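Local coordinates for putative uncharacterized protein (Pseudomonas phage 201phi2-1, PDB 3R4V), which is a phage protein of the tubulin-like family, built on a nucleotide-binding fold that carries guanosine-5'-diphosphate in this structure, at residues Phe31-Lys36 / Thr48-Thr53. Numbering follows the deposited sequence.
Sequences FDTCDK and TLTKGT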
loop_
_atom_site.group_PDB
_atom_site.type_symbol
_atom_site.label_atom_id
_atom_site.label_comp_id
_atom_site.label_asym_id
_atom_site.label_seq_id
_atom_site.Cartn_x
_atom_site.Cartn_y
_atom_site.Cartn_z
ATOM N N PHE A 31 0.458 13.143 1.938
ATOM C CA PHE A 31 -0.154 13.497 3.214
ATOM C C PHE A 31 0.658 12.945 4.383
ATOM O O PHE A 31 1.158 11.821 4.328
ATOM C CB PHE A 31 -1.587 12.948 3.278
ATOM C CG PHE A 31 -2.453 13.411 2.149
ATOM C CD1 PHE A 31 -2.544 12.674 0.982
ATOM C CD2 PHE A 31 -3.139 14.612 2.234
ATOM C CE1 PHE A 31 -3.323 13.112 -0.077
ATOM C CE2 PHE A 31 -3.915 15.061 1.182
ATOM C CZ PHE A 31 -4.008 14.307 0.019
ATOM N N ASP A 32 0.782 13.741 5.439
ATOM C CA ASP A 32 1.446 13.305 6.660
ATOM C C ASP A 32 0.945 14.147 7.824
ATOM O O ASP A 32 0.184 15.100 7.637
ATOM C CB ASP A 32 2.973 13.426 6.537
ATOM C CG ASP A 32 3.722 12.363 7.344
ATOM O OD1 ASP A 32 4.934 12.183 7.106
ATOM O OD2 ASP A 32 3.107 11.695 8.208
ATOM N N THR A 33 1.384 13.786 9.023
ATOM C CA THR A 33 0.942 14.440 10.248
ATOM C C THR A 33 1.960 15.460 10.742
ATOM O O THR A 33 1.677 16.257 11.643
ATOM C CB THR A 33 0.687 13.399 11.337
ATOM O OG1 THR A 33 1.830 12.542 11.444
ATOM C CG2 THR A 33 -0.538 12.557 10.978
ATOM N N CYS A 34 3.153 15.416 10.157
ATOM C CA CYS A 34 4.168 16.434 10.425
ATOM C C CYS A 34 5.077 16.545 9.211
ATOM O O CYS A 34 4.742 16.037 8.145
ATOM C CB CYS A 34 4.971 16.120 11.692
ATOM S SG CYS A 34 5.860 17.544 12.385
ATOM N N ASP A 35 6.205 17.234 9.357
ATOM C CA ASP A 35 7.086 17.479 8.216
ATOM C C ASP A 35 8.441 16.773 8.307
ATOM O O ASP A 35 9.396 17.174 7.638
ATOM C CB ASP A 35 7.285 18.991 8.004
ATOM C CG ASP A 35 8.062 19.661 9.139
ATOM O OD1 ASP A 35 8.252 19.042 10.207
ATOM O OD2 ASP A 35 8.479 20.829 8.956
ATOM N N LYS A 36 8.526 15.726 9.120
ATOM C CA LYS A 36 9.799 15.044 9.350
ATOM C C LYS A 36 10.389 14.474 8.061
ATOM O O LYS A 36 11.607 14.335 7.930
ATOM C CB LYS A 36 9.642 13.938 10.398
ATOM C CG LYS A 36 9.043 14.421 11.709
ATOM C CD LYS A 36 9.125 13.360 12.798
ATOM C CE LYS A 36 8.188 13.686 13.957
ATOM N NZ LYS A 36 8.407 15.057 14.499
ATOM N N THR A 48 0.271 17.937 1.832
ATOM C CA THR A 48 -0.671 18.451 2.814
ATOM C C THR A 48 -0.423 17.791 4.164
ATOM O O THR A 48 -0.418 16.568 4.272
ATOM C CB THR A 48 -2.123 18.202 2.377
ATOM O OG1 THR A 48 -2.325 18.725 1.056
ATOM C CG2 THR A 48 -3.096 18.865 3.346
ATOM N N LEU A 49 -0.193 18.614 5.185
ATOM C CA LEU A 49 0.040 18.121 6.541
ATOM C C LEU A 49 -1.171 18.411 7.423
ATOM O O LEU A 49 -1.682 19.534 7.425
ATOM C CB LEU A 49 1.283 18.777 7.151
ATOM C CG LEU A 49 2.558 18.710 6.305
ATOM C CD1 LEU A 49 3.693 19.441 7.005
ATOM C CD2 LEU A 49 2.944 17.270 6.001
ATOM N N THR A 50 -1.632 17.392 8.152
ATOM C CA THR A 50 -2.772 17.544 9.047
ATOM C C THR A 50 -2.454 18.506 10.187
ATOM O O THR A 50 -1.292 18.700 10.553
ATOM C CB THR A 50 -3.237 16.190 9.644
ATOM O OG1 THR A 50 -2.127 15.531 10.266
ATOM C CG2 THR A 50 -3.798 15.286 8.557
ATOM N N LYS A 51 -3.501 19.107 10.734
ATOM C CA LYS A 51 -3.364 20.094 11.796
ATOM C C LYS A 51 -3.420 19.443 13.179
ATOM O O LYS A 51 -4.098 18.429 13.377
ATOM C CB LYS A 51 -4.461 21.155 11.664
ATOM C CG LYS A 51 -4.238 22.138 10.516
ATOM C CD LYS A 51 -5.534 22.454 9.776
ATOM C CE LYS A 51 -6.621 22.944 10.723
ATOM N NZ LYS A 51 -6.282 24.252 11.349
ATOM N N GLY A 52 -2.689 20.023 14.125
ATOM C CA GLY A 52 -2.704 19.576 15.505
ATOM C C GLY A 52 -2.166 18.181 15.756
ATOM O O GLY A 52 -2.539 17.544 16.745
ATOM N N THR A 53 -1.283 17.704 14.882
ATOM C CA THR A 53 -0.791 16.332 14.983
ATOM C C THR A 53 0.723 16.219 15.140
ATOM O O THR A 53 1.273 15.126 15.026
ATOM C CB THR A 53 -1.201 15.477 13.765
ATOM O OG1 THR A 53 -0.877 16.174 12.557
ATOM C CG2 THR A 53 -2.694 15.172 13.790
#
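Asp32 joins the two segments through both of its peptide groups. Asp32 N donates to Thr48 O in a long bond of 3.3 Å, and Asp32 O accepts from Thr50 N at 3.0 Å. With Phe31 beside Thr48 and Asp32 beside Leu49, this is parallel pairing at the C-terminal ends of strands 28-32 and 46-49, the latter outermost in the parallel part of the sheet of this tubulin-like protein. On one face CD2 and CE2 of the Phe31 ring lie obliquely against Thr48 CB, the CD2 distance being 3.7 Å; Leu74 of helix 71-76 touches both residues. On the other face Leu49 CG is anti to its carbonyl carbon (chi1 -52°), and the isobutyl group reaches across to the loop after Asp32: CD2 approaches Cys34 O, and CD1 meets Asp35 CB at 3.8 Å.

Beyond the strands, threonine hydroxyls continue the connection. Thr53 OG1 gives its proton to Thr33 O at 2.7 Å, in the carbonyl plane and on a lone pair (C=O...O angle 116°), and accepts one from Thr50 OG1, also at 2.7 Å. Thr50 OG1 also lies 3.4 Å from Thr33 CG2, the two side chains running side by side. Thr33 OG1 turns elsewhere, to Ser94 OG, while Val67 of helix 60-67 touches Thr33 and Thr53.

In the second shell, Thr33 N binds Asp32 OD2 on its anti side, 34° out of the carboxylate plane, which ties this carboxylate to the following peptide. The nearest atoms of the Asp32 side chain lie about 4 Å from the bound GDP and from the magnesium ion. The hydrogen-bond chain from Thr50 OG1 through Thr53 OG1 to Thr33 O therefore holds the loop leaving the edge strand against the loop that follows Asp32, beside the bound nucleotide.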